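Local atomic coordinates of beta-1,4-mannanase (Cryptopygus antarcticus, PDB entry 4OOU), a protein that hydrolyses internal 1,4-beta-mannosidic linkages in mannans, galactomannans and glucomannans, cutting the polysaccharide at random into short mannooligosaccharides. Residues H280-S285 / I310-S315; A338-F343 / S354-G359; K107-D112 / T161-A166; S51-G56 / N111-L116. All coordinates share one frame; numbering follows the deposited sequence.

Contact 1: H280-S285 / I310-S315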
loop_
_atom_site.group_PDB
_atom_site.type_symbol
_atom_site.label_atom_id
_atom_site.label_comp_id
_atom_site.label_asym_id
_atom_site.label_seq_id
_atom_site.Cartn_x
_atom_site.Cartn_y
_atom_site.Cartn_z
ATOM N N HIS A 280 7.292 -2.312 5.466
ATOM C CA HIS A 280 7.106 -1.283 6.489
ATOM C C HIS A 280 8.175 -1.477 7.526
ATOM O O HIS A 280 8.583 -2.574 7.702
ATOM C CB HIS A 280 5.776 -1.467 7.195
ATOM C CG HIS A 280 4.598 -1.357 6.298
ATOM N ND1 HIS A 280 3.342 -1.757 6.682
ATOM C CD2 HIS A 280 4.483 -0.902 5.035
ATOM C CE1 HIS A 280 2.494 -1.525 5.701
ATOM N NE2 HIS A 280 3.165 -1.015 4.685
ATOM N N THR A 281 8.602 -0.447 8.256
ATOM C CA THR A 281 9.698 -0.657 9.195
ATOM C C THR A 281 9.682 0.272 10.411
ATOM O O THR A 281 9.543 1.494 10.295
ATOM C CB THR A 281 11.064 -0.635 8.460
ATOM O OG1 THR A 281 12.078 -1.232 9.287
ATOM C CG2 THR A 281 11.435 0.767 8.059
ATOM N N TYR A 282 9.831 -0.357 11.574
ATOM C CA TYR A 282 9.788 0.292 12.855
ATOM C C TYR A 282 10.819 -0.358 13.826
ATOM O O TYR A 282 10.925 -1.589 13.933
ATOM C CB TYR A 282 8.360 0.169 13.431
ATOM C CG TYR A 282 7.238 0.783 12.597
ATOM C CD1 TYR A 282 6.916 2.122 12.702
ATOM C CD2 TYR A 282 6.479 0.012 11.739
ATOM C CE1 TYR A 282 5.894 2.682 11.951
ATOM C CE2 TYR A 282 5.450 0.571 10.979
ATOM C CZ TYR A 282 5.169 1.911 11.088
ATOM O OH TYR A 282 4.151 2.468 10.337
ATOM N N SER A 283 11.568 0.464 14.550
ATOM C CA SER A 283 12.468 -0.035 15.587
ATOM C C SER A 283 11.708 -0.578 16.804
ATOM O O SER A 283 10.534 -0.271 17.003
ATOM C CB SER A 283 13.419 1.089 16.026
ATOM O OG SER A 283 12.748 2.204 16.588
ATOM N N HIS A 284 12.379 -1.400 17.606
ATOM C CA HIS A 284 11.845 -1.850 18.900
ATOM C C HIS A 284 12.823 -1.475 20.000
ATOM O O HIS A 284 14.003 -1.858 19.968
ATOM C CB HIS A 284 11.540 -3.350 18.864
ATOM C CG HIS A 284 10.438 -3.679 17.906
ATOM N ND1 HIS A 284 10.673 -4.040 16.594
ATOM C CD2 HIS A 284 9.091 -3.597 18.038
ATOM C CE1 HIS A 284 9.519 -4.209 15.971
ATOM N NE2 HIS A 284 8.543 -3.939 16.822
ATOM N N SER A 285 12.343 -0.673 20.945
ATOM C CA SER A 285 13.194 -0.120 21.998
ATOM C C SER A 285 14.413 0.598 21.377
ATOM O O SER A 285 15.558 0.341 21.764
ATOM C CB SER A 285 13.652 -1.228 22.976
ATOM O OG SER A 285 12.546 -1.921 23.567
ATOM N N ILE A 310 9.415 1.716 0.705
ATOM C CA ILE A 310 9.257 1.706 2.154
ATOM C C ILE A 310 7.921 2.350 2.477
ATOM O O ILE A 310 7.799 3.584 2.495
ATOM C CB ILE A 310 10.399 2.425 2.899
ATOM C CG1 ILE A 310 11.744 1.861 2.407
ATOM C CG2 ILE A 310 10.193 2.261 4.412
ATOM C CD1 ILE A 310 12.986 2.511 2.975
ATOM N N GLY A 311 6.936 1.507 2.777
ATOM C CA GLY A 311 5.519 1.888 2.717
ATOM C C GLY A 311 5.061 2.640 3.932
ATOM O O GLY A 311 4.180 3.514 3.847
ATOM N N GLU A 312 5.661 2.294 5.064
ATOM C CA GLU A 312 5.511 3.064 6.293
ATOM C C GLU A 312 6.808 3.099 7.083
ATOM O O GLU A 312 7.594 2.149 7.069
ATOM C CB GLU A 312 4.488 2.440 7.212
ATOM C CG GLU A 312 3.121 2.089 6.644
ATOM C CD GLU A 312 2.306 1.310 7.661
ATOM O OE1 GLU A 312 2.782 1.143 8.821
ATOM O OE2 GLU A 312 1.205 0.839 7.303
ATOM N N PHE A 313 7.027 4.203 7.782
ATOM C CA PHE A 313 8.081 4.295 8.773
ATOM C C PHE A 313 7.849 5.531 9.649
ATOM O O PHE A 313 7.062 6.387 9.291
ATOM C CB PHE A 313 9.446 4.346 8.079
ATOM C CG PHE A 313 9.776 5.684 7.476
ATOM C CD1 PHE A 313 9.368 6.000 6.191
ATOM C CD2 PHE A 313 10.510 6.620 8.198
ATOM C CE1 PHE A 313 9.676 7.222 5.634
ATOM C CE2 PHE A 313 10.830 7.840 7.646
ATOM C CZ PHE A 313 10.401 8.139 6.363
ATOM N N ALA A 314 8.538 5.652 10.769
ATOM C CA ALA A 314 8.406 6.870 11.559
ATOM C C ALA A 314 9.656 7.246 12.353
ATOM O O ALA A 314 10.250 6.376 12.987
ATOM C CB ALA A 314 7.226 6.731 12.500
ATOM N N SER A 315 10.020 8.548 12.323
ATOM C CA SER A 315 11.193 9.125 13.063
ATOM C C SER A 315 11.247 8.628 14.469
ATOM O O SER A 315 12.299 8.332 15.001
ATOM C CB SER A 315 11.103 10.650 13.226
ATOM O OG SER A 315 10.519 11.279 12.115
#
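His280 lies flat against the acidic arm of Glu312. Glu312 CG, anti to its own carbonyl carbon (chi1 -51°), sits over the face of the imidazole, 3.6 Å from its centroid, and CD covers the same ring nearer the rim. Ring and carboxylate planes are 17° apart, so the two groups stack. Glu312 OE2 comes 3.1 Å from His280 CE1. The other carboxylate oxygen faces Tyr282. Its OH donates to Glu312 OE1, which lies at the edge of the phenol ring and in its plane. The modelled 2.4 Å between Tyr282 OH and Glu312 OE1 is very short and its value doubtful. Strands 277-281 and 308-313 are parallel neighbours in the TIM barrel of this family 5 glycosidase, and Glu312, the probable nucleophile, stands near their C-terminal ends. Arg81 forms a salt bridge with Glu312 OE2, while His280 ND1 bonds to Glu181, the probable proton donor/acceptor. Between the backbones, Thr281 N donates to Glu312 O at 3.0 Å. Packing is looser on the other side of the strands, where Thr281 CG2 lies 4.1 Å from Phe313 CB. Tyr282 CE1 meets Ala314 CB at 4.3 Å. The chains then part, and the substrate-binding residue His284 is exposed and poorly ordered.

Contact 2: A338-F343 / S354-G359; sequences ALTWQF and SNQMYG
A beta-alpha unit of the TIM barrel is closed here, as Gln356 reaches from helix 353-361 back to Thr340 of strand 337-340. The loop joining strand and helix includes residues 346-350, which are inferred to help stabilise the transition state. Gln356 CG is anti to its own carbonyl carbon (chi1 -75°), and the chain is extended beyond it, which carries the amide to the strand. The two side chains run alongside each other in opposite senses. Thr340 OG1 donates to Gln356 OE1. The modelled distance from Thr340 OG1 to Gln356 OE1, 2.4 Å, is very short and its value is doubtful. On the other arm of the amide, Gln356 NE2 gives a hydrogen bond of 2.9 Å to Gln342 O. The acceptor lies close to the plane of the Gln356 amide, but the donor stands above the carbonyl plane of Gln342, with a C=O...N angle of 94°. The same NE2 makes a weak bond to Thr352 O. Trp341, a substrate-binding residue, has its CB directed away from the helix, and a cis peptide bond links it to Gln342. Beyond the turn, the Phe343 ring stands steeply to the Gln356 amide, with planes 73° apart. Phe343 CZ meets Met357 CG at 3.9 Å, with that carbon at the ring edge and in its plane.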
loop_
_atom_site.group_PDB
_atom_site.type_symbol
_atom_site.label_atom_id
_atom_site.label_comp_id
_atom_site.label_asym_id
_atom_site.label_seq_id
_atom_site.Cartn_x
_atom_site.Cartn_y
_atom_site.Cartn_z
ATOM N N ALA A 338 9.577 6.340 0.005
ATOM C CA ALA A 338 9.513 6.307 1.481
ATOM C C ALA A 338 8.375 7.156 2.021
ATOM O O ALA A 338 8.251 8.347 1.672
ATOM C CB ALA A 338 10.820 6.774 2.088
ATOM N N LEU A 339 7.576 6.545 2.903
ATOM C CA LEU A 339 6.283 7.101 3.335
ATOM C C LEU A 339 6.162 7.033 4.833
ATOM O O LEU A 339 6.254 5.949 5.406
ATOM C CB LEU A 339 5.132 6.279 2.721
ATOM C CG LEU A 339 4.417 6.702 1.435
ATOM C CD1 LEU A 339 5.349 7.312 0.425
ATOM C CD2 LEU A 339 3.729 5.506 0.829
ATOM N N THR A 340 5.931 8.174 5.461
ATOM C CA THR A 340 5.896 8.252 6.920
ATOM C C THR A 340 4.559 7.777 7.422
ATOM O O THR A 340 3.600 7.697 6.656
ATOM C CB THR A 340 6.156 9.696 7.438
ATOM O OG1 THR A 340 5.308 10.638 6.740
ATOM C CG2 THR A 340 7.618 10.086 7.224
ATOM N N TRP A 341 4.517 7.451 8.702
ATOM C CA TRP A 341 3.292 7.091 9.367
ATOM C C TRP A 341 3.096 8.021 10.594
ATOM O O TRP A 341 3.999 8.103 11.398
ATOM C CB TRP A 341 3.350 5.623 9.831
ATOM C CG TRP A 341 2.059 5.209 10.460
ATOM C CD1 TRP A 341 1.705 5.377 11.753
ATOM C CD2 TRP A 341 0.919 4.632 9.802
ATOM N NE1 TRP A 341 0.415 4.950 11.954
ATOM C CE2 TRP A 341 -0.085 4.478 10.771
ATOM C CE3 TRP A 341 0.661 4.216 8.495
ATOM C CZ2 TRP A 341 -1.325 3.917 10.479
ATOM C CZ3 TRP A 341 -0.571 3.673 8.200
ATOM C CH2 TRP A 341 -1.552 3.522 9.190
ATOM N N GLN A 342 1.977 8.751 10.733
ATOM C CA GLN A 342 0.972 9.000 9.661
ATOM C C GLN A 342 0.443 10.401 9.907
ATOM O O GLN A 342 0.612 10.952 11.012
ATOM C CB GLN A 342 -0.186 8.018 9.736
ATOM C CG GLN A 342 -1.075 8.257 10.951
ATOM C CD GLN A 342 -2.144 7.207 11.187
ATOM O OE1 GLN A 342 -2.439 6.854 12.338
ATOM N NE2 GLN A 342 -2.754 6.720 10.110
ATOM N N PHE A 343 -0.229 10.972 8.922
ATOM C CA PHE A 343 -0.465 12.415 8.948
ATOM C C PHE A 343 -1.450 12.841 10.033
ATOM O O PHE A 343 -1.256 13.869 10.693
ATOM C CB PHE A 343 -0.913 12.931 7.588
ATOM C CG PHE A 343 -0.263 14.217 7.207
ATOM C CD1 PHE A 343 1.122 14.291 7.086
ATOM C CD2 PHE A 343 -1.024 15.372 6.980
ATOM C CE1 PHE A 343 1.734 15.487 6.735
ATOM C CE2 PHE A 343 -0.418 16.569 6.634
ATOM C CZ PHE A 343 0.964 16.628 6.520
ATOM N N SER A 354 3.724 17.783 11.301
ATOM C CA SER A 354 4.721 18.813 11.077
ATOM C C SER A 354 6.104 18.334 10.630
ATOM O O SER A 354 6.682 18.837 9.669
ATOM C CB SER A 354 4.859 19.683 12.334
ATOM O OG SER A 354 4.205 20.893 12.108
ATOM N N ASN A 355 6.698 17.415 11.343
ATOM C CA ASN A 355 8.012 17.088 10.941
ATOM C C ASN A 355 7.934 15.986 9.874
ATOM O O ASN A 355 8.838 15.838 9.074
ATOM C CB ASN A 355 8.972 16.917 12.157
ATOM C CG ASN A 355 9.180 15.489 12.586
ATOM O OD1 ASN A 355 10.291 15.046 12.659
ATOM N ND2 ASN A 355 8.133 14.803 12.929
ATOM N N GLN A 356 6.818 15.291 9.764
ATOM C CA GLN A 356 6.547 14.665 8.465
ATOM C C GLN A 356 6.675 15.650 7.293
ATOM O O GLN A 356 7.212 15.257 6.248
ATOM C CB GLN A 356 5.198 13.995 8.425
ATOM C CG GLN A 356 5.218 12.708 9.202
ATOM C CD GLN A 356 3.895 12.025 9.178
ATOM O OE1 GLN A 356 3.569 11.307 8.221
ATOM N NE2 GLN A 356 3.112 12.242 10.228
ATOM N N MET A 357 6.242 16.908 7.460
ATOM C CA MET A 357 6.449 17.918 6.395
ATOM C C MET A 357 7.925 18.297 6.268
ATOM O O MET A 357 8.448 18.449 5.158
ATOM C CB MET A 357 5.594 19.166 6.608
ATOM C CG MET A 357 4.108 18.974 6.368
ATOM S SD MET A 357 3.198 20.535 6.349
ATOM C CE MET A 357 2.642 20.664 8.033
ATOM N N TYR A 358 8.598 18.425 7.410
ATOM C CA TYR A 358 10.024 18.711 7.437
ATOM C C TYR A 358 10.708 17.642 6.607
ATOM O O TYR A 358 11.431 17.954 5.670
ATOM C CB TYR A 358 10.563 18.748 8.884
ATOM C CG TYR A 358 12.018 19.213 9.055
ATOM C CD1 TYR A 358 12.536 20.267 8.312
ATOM C CD2 TYR A 358 12.855 18.617 10.002
ATOM C CE1 TYR A 358 13.855 20.676 8.475
ATOM C CE2 TYR A 358 14.168 19.020 10.180
ATOM C CZ TYR A 358 14.673 20.051 9.413
ATOM O OH TYR A 358 15.985 20.473 9.594
ATOM N N GLY A 359 10.447 16.387 6.945
ATOM C CA GLY A 359 10.996 15.260 6.226
ATOM C C GLY A 359 10.868 15.370 4.718
ATOM O O GLY A 359 11.874 15.258 4.008
#

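Contact 3: K107-D112 / T161-A166; sequences KTLIND and TPMVNA
Leu109, in the first turn of helix 109-122, points its CB toward helix 149-167 and meets Met163 there. Its CG is anti to the backbone N (chi1 -174°). From there the CD2 methyl reaches the thioether, with Leu109 CD2 3.4 Å from Met163 SD. Met163 CG is a little farther from Leu109 CD2, at 3.8 Å. The methionine side chain also touches Thr103 and His85 of strand 79-86. Ile110 comes next and spreads its branches over three residues of the facing helix. Ile110 CG1 passes Met163 CG at 4.0 Å. Ile110 CD1 continues to the backbone of Pro162, 3.6 Å from Pro162 O, and lies 4.3 Å from Pro162 CB. Helix 149-167 is kinked at Pro162, since a proline nitrogen has no hydrogen to give to the preceding turn. The other branch turns to the next helical turn, where Ile110 CG2 presses on Ala166 CB at 3.3 Å, a tight methyl-to-methyl approach. The two helices are neighbours in the outer layer of the TIM barrel. Their contact is apolar and partly buried. It is therefore held by the fit of methyl groups and a sulfur, not by directed polar bonds.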
loop_
_atom_site.group_PDB
_atom_site.type_symbol
_atom_site.label_atom_id
_atom_site.label_comp_id
_atom_site.label_asym_id
_atom_site.label_seq_id
_atom_site.Cartn_x
_atom_site.Cartn_y
_atom_site.Cartn_z
ATOM N N LYS A 107 -24.207 4.079 -2.116
ATOM C CA LYS A 107 -23.556 4.108 -3.438
ATOM C C LYS A 107 -22.867 5.446 -3.748
ATOM O O LYS A 107 -23.003 6.034 -4.825
ATOM C CB LYS A 107 -24.550 3.766 -4.563
ATOM C CG LYS A 107 -24.947 2.307 -4.657
ATOM C CD LYS A 107 -25.893 2.085 -5.836
ATOM C CE LYS A 107 -26.883 0.963 -5.543
ATOM N NZ LYS A 107 -26.919 -0.109 -6.585
ATOM N N THR A 108 -22.072 5.868 -2.789
ATOM C CA THR A 108 -21.336 7.124 -2.815
ATOM C C THR A 108 -19.819 6.936 -3.043
ATOM O O THR A 108 -19.125 7.886 -3.437
ATOM C CB THR A 108 -21.603 7.795 -1.450
ATOM O OG1 THR A 108 -22.748 8.640 -1.561
ATOM C CG2 THR A 108 -20.431 8.569 -0.910
ATOM N N LEU A 109 -19.308 5.729 -2.804
ATOM C CA LEU A 109 -17.847 5.498 -2.738
ATOM C C LEU A 109 -17.081 5.944 -3.971
ATOM O O LEU A 109 -16.081 6.649 -3.848
ATOM C CB LEU A 109 -17.520 4.017 -2.521
ATOM C CG LEU A 109 -16.035 3.736 -2.302
ATOM C CD1 LEU A 109 -15.733 3.474 -0.845
ATOM C CD2 LEU A 109 -15.585 2.546 -3.111
ATOM N N ILE A 110 -17.532 5.519 -5.153
ATOM C CA ILE A 110 -16.780 5.783 -6.376
ATOM C C ILE A 110 -16.673 7.290 -6.602
ATOM O O ILE A 110 -15.588 7.796 -6.823
ATOM C CB ILE A 110 -17.340 5.010 -7.596
ATOM C CG1 ILE A 110 -17.206 3.499 -7.353
ATOM C CG2 ILE A 110 -16.575 5.335 -8.869
ATOM C CD1 ILE A 110 -17.773 2.639 -8.462
ATOM N N ASN A 111 -17.764 8.033 -6.475
ATOM C CA ASN A 111 -17.638 9.499 -6.564
ATOM C C ASN A 111 -16.736 10.092 -5.475
ATOM O O ASN A 111 -15.914 10.977 -5.746
ATOM C CB ASN A 111 -19.004 10.188 -6.506
ATOM C CG ASN A 111 -19.939 9.697 -7.573
ATOM O OD1 ASN A 111 -19.542 9.433 -8.732
ATOM N ND2 ASN A 111 -21.198 9.551 -7.195
ATOM N N ASP A 112 -16.885 9.614 -4.243
ATOM C CA ASP A 112 -16.027 10.112 -3.157
ATOM C C ASP A 112 -14.562 9.932 -3.461
ATOM O O ASP A 112 -13.783 10.866 -3.302
ATOM C CB ASP A 112 -16.374 9.428 -1.845
ATOM C CG ASP A 112 -17.667 9.908 -1.286
ATOM O OD1 ASP A 112 -18.238 10.869 -1.858
ATOM O OD2 ASP A 112 -18.106 9.332 -0.279
ATOM N N THR A 161 -14.356 -4.488 -9.515
ATOM C CA THR A 161 -14.394 -4.225 -10.943
ATOM C C THR A 161 -15.044 -2.835 -11.220
ATOM O O THR A 161 -14.462 -1.989 -11.907
ATOM C CB THR A 161 -15.073 -5.385 -11.687
ATOM O OG1 THR A 161 -14.350 -6.608 -11.463
ATOM C CG2 THR A 161 -15.105 -5.114 -13.157
ATOM N N PRO A 162 -16.222 -2.567 -10.641
ATOM C CA PRO A 162 -16.779 -1.234 -10.909
ATOM C C PRO A 162 -15.933 -0.069 -10.371
ATOM O O PRO A 162 -15.882 1.009 -11.002
ATOM C CB PRO A 162 -18.166 -1.261 -10.246
ATOM C CG PRO A 162 -18.364 -2.632 -9.706
ATOM C CD PRO A 162 -17.230 -3.514 -10.137
ATOM N N MET A 163 -15.286 -0.268 -9.232
ATOM C CA MET A 163 -14.351 0.750 -8.715
ATOM C C MET A 163 -13.154 0.940 -9.664
ATOM O O MET A 163 -12.754 2.055 -9.978
ATOM C CB MET A 163 -13.823 0.358 -7.331
ATOM C CG MET A 163 -14.792 0.534 -6.191
ATOM S SD MET A 163 -13.895 0.081 -4.680
ATOM C CE MET A 163 -14.609 -1.516 -4.503
ATOM N N VAL A 164 -12.596 -0.165 -10.141
ATOM C CA VAL A 164 -11.457 -0.084 -11.027
ATOM C C VAL A 164 -11.840 0.621 -12.314
ATOM O O VAL A 164 -11.066 1.423 -12.837
ATOM C CB VAL A 164 -10.880 -1.474 -11.385
ATOM C CG1 VAL A 164 -9.587 -1.298 -12.181
ATOM C CG2 VAL A 164 -10.619 -2.315 -10.126
ATOM N N ASN A 165 -13.023 0.317 -12.838
ATOM C CA ASN A 165 -13.373 0.812 -14.173
ATOM C C ASN A 165 -13.649 2.299 -14.156
ATOM O O ASN A 165 -13.348 3.006 -15.120
ATOM C CB ASN A 165 -14.522 0.009 -14.781
ATOM C CG ASN A 165 -14.028 -1.259 -15.442
ATOM O OD1 ASN A 165 -13.123 -1.198 -16.275
ATOM N ND2 ASN A 165 -14.575 -2.421 -15.050
ATOM N N ALA A 166 -14.162 2.787 -13.028
ATOM C CA ALA A 166 -14.425 4.219 -12.902
ATOM C C ALA A 166 -13.170 5.016 -12.597
ATOM O O ALA A 166 -13.080 6.151 -12.964
ATOM C CB ALA A 166 -15.485 4.459 -11.846
#

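Contact 4: S51-G56 / N111-L116; sequences SDFGNG and NDLSDL
Gly54 N donates to Asp112 OD2 at 3.1 Å, with an N-H...O angle of 163°. The place of OD2 is less sure than most, because the model sets it too close to another atom. Gly54 has a positive phi, a backbone shape suited to glycine. Next to it, Phe53 turns its ring onto the helix, with CG anti to the carbonyl carbon (chi1 -45°). Leu113 CD2 sits over the centre of one Phe53 ring face, 3.5 Å from the centroid and 7° off the normal, a CH-pi contact. Two carbons lie at the ring edge, near its plane: Asp112 CB is 3.9 Å from Phe53 CD1, and Leu116 CD2 is 3.5 Å from Phe53 CZ. In the TIM barrel this joins the loop after strand 35-43 to the first half of outer helix 109-122. Phe53 is buried, and its side chain is about 7 Å from that of Trp83, a substrate-binding residue. Both leucines cross the phenylalanine at about a right angle. Leu116 also touches Tyr58 and Leu65 of helix 58-74. On the same helix 109-122, Asp115 OD2 forms a salt bridge with Lys66 and is hydrogen-bonded to Tyr58 OH.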
loop_
_atom_site.group_PDB
_atom_site.type_symbol
_atom_site.label_atom_id
_atom_site.label_comp_id
_atom_site.label_asym_id
_atom_site.label_seq_id
_atom_site.Cartn_x
_atom_site.Cartn_y
_atom_site.Cartn_z
ATOM N N SER A 51 -14.369 4.971 7.606
ATOM C CA SER A 51 -15.520 5.792 7.159
ATOM C C SER A 51 -15.211 7.129 6.399
ATOM O O SER A 51 -15.998 8.079 6.456
ATOM C CB SER A 51 -16.466 6.068 8.328
ATOM O OG SER A 51 -15.839 6.788 9.355
ATOM N N ASP A 52 -14.109 7.175 5.653
ATOM C CA ASP A 52 -13.713 8.372 4.942
ATOM C C ASP A 52 -14.497 8.509 3.672
ATOM O O ASP A 52 -14.875 9.607 3.298
ATOM C CB ASP A 52 -12.245 8.324 4.554
ATOM C CG ASP A 52 -11.318 8.722 5.681
ATOM O OD1 ASP A 52 -11.719 9.515 6.554
ATOM O OD2 ASP A 52 -10.165 8.230 5.660
ATOM N N PHE A 53 -14.682 7.383 2.991
ATOM C CA PHE A 53 -15.468 7.295 1.786
ATOM C C PHE A 53 -16.667 6.328 1.928
ATOM O O PHE A 53 -16.579 5.298 2.638
ATOM C CB PHE A 53 -14.584 6.756 0.694
ATOM C CG PHE A 53 -13.232 7.386 0.637
ATOM C CD1 PHE A 53 -13.014 8.520 -0.136
ATOM C CD2 PHE A 53 -12.166 6.818 1.332
ATOM C CE1 PHE A 53 -11.760 9.082 -0.198
ATOM C CE2 PHE A 53 -10.902 7.373 1.275
ATOM C CZ PHE A 53 -10.696 8.507 0.503
ATOM N N GLY A 54 -17.756 6.641 1.216
ATOM C CA GLY A 54 -18.998 5.861 1.271
ATOM C C GLY A 54 -20.000 6.466 2.239
ATOM O O GLY A 54 -19.600 7.241 3.142
ATOM N N ASN A 55 -21.288 6.118 2.061
ATOM C CA ASN A 55 -22.383 6.514 2.984
ATOM C C ASN A 55 -22.329 7.999 3.309
ATOM O O ASN A 55 -22.414 8.422 4.463
ATOM C CB ASN A 55 -22.367 5.676 4.270
ATOM C CG ASN A 55 -22.730 4.208 4.026
ATOM O OD1 ASN A 55 -23.249 3.845 2.966
ATOM N ND2 ASN A 55 -22.477 3.359 5.024
ATOM N N GLY A 56 -22.139 8.779 2.252
ATOM C CA GLY A 56 -22.039 10.212 2.331
ATOM C C GLY A 56 -21.096 10.747 3.369
ATOM O O GLY A 56 -21.296 11.864 3.832
ATOM N N ASN A 111 -17.764 8.033 -6.475
ATOM C CA ASN A 111 -17.638 9.499 -6.564
ATOM C C ASN A 111 -16.736 10.092 -5.475
ATOM O O ASN A 111 -15.914 10.977 -5.746
ATOM C CB ASN A 111 -19.004 10.188 -6.506
ATOM C CG ASN A 111 -19.939 9.697 -7.573
ATOM O OD1 ASN A 111 -19.542 9.433 -8.732
ATOM N ND2 ASN A 111 -21.198 9.551 -7.195
ATOM N N ASP A 112 -16.885 9.614 -4.243
ATOM C CA ASP A 112 -16.027 10.112 -3.157
ATOM C C ASP A 112 -14.562 9.932 -3.461
ATOM O O ASP A 112 -13.783 10.866 -3.302
ATOM C CB ASP A 112 -16.374 9.428 -1.845
ATOM C CG ASP A 112 -17.667 9.908 -1.286
ATOM O OD1 ASP A 112 -18.238 10.869 -1.858
ATOM O OD2 ASP A 112 -18.106 9.332 -0.279
ATOM N N LEU A 113 -14.188 8.745 -3.925
ATOM C CA LEU A 113 -12.811 8.525 -4.361
ATOM C C LEU A 113 -12.463 9.417 -5.595
ATOM O O LEU A 113 -11.419 10.099 -5.636
ATOM C CB LEU A 113 -12.553 7.027 -4.622
ATOM C CG LEU A 113 -12.656 6.094 -3.380
ATOM C CD1 LEU A 113 -12.814 4.636 -3.791
ATOM C CD2 LEU A 113 -11.500 6.183 -2.392
ATOM N N SER A 114 -13.346 9.404 -6.590
ATOM C CA SER A 114 -13.214 10.217 -7.828
ATOM C C SER A 114 -12.878 11.658 -7.417
ATOM O O SER A 114 -11.876 12.224 -7.854
ATOM C CB SER A 114 -14.538 10.118 -8.617
ATOM O OG SER A 114 -14.389 10.169 -10.034
ATOM N N ASP A 115 -13.660 12.228 -6.503
ATOM C CA ASP A 115 -13.390 13.598 -6.054
ATOM C C ASP A 115 -11.967 13.767 -5.531
ATOM O O ASP A 115 -11.258 14.717 -5.883
ATOM C CB ASP A 115 -14.363 14.036 -4.951
ATOM C CG ASP A 115 -14.302 15.541 -4.677
ATOM O OD1 ASP A 115 -14.917 16.325 -5.413
ATOM O OD2 ASP A 115 -13.639 15.946 -3.717
ATOM N N LEU A 116 -11.563 12.845 -4.670
ATOM C CA LEU A 116 -10.306 13.006 -3.946
ATOM C C LEU A 116 -9.190 12.869 -4.934
ATOM O O LEU A 116 -8.209 13.606 -4.840
ATOM C CB LEU A 116 -10.142 11.987 -2.808
ATOM C CG LEU A 116 -8.948 12.255 -1.862
ATOM C CD1 LEU A 116 -8.937 13.619 -1.164
ATOM C CD2 LEU A 116 -8.868 11.181 -0.800
#

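Contacts 1 and 2 meet in the barrel wall, where strands 308-313 and 337-340 are neighbours; contact 2 also reaches out to helix 353-361. Both are buried and mix polar bonds with packing near the active site. Backbone pairs such as Phe313 O to Trp341 N, 2.8 Å, probably join them by hydrogen bonds. Contacts 3 and 4 share helix 109-122 and pack together through Leu109 and Phe53. Contact 3 joins two outer helices, is partly buried and wholly apolar. Contact 4 is buried and adds one polar bond to a phenylalanine packed on leucines. Contacts 1 and 3 lie on opposite sides of the chain's centre, their own centres 32 Å apart.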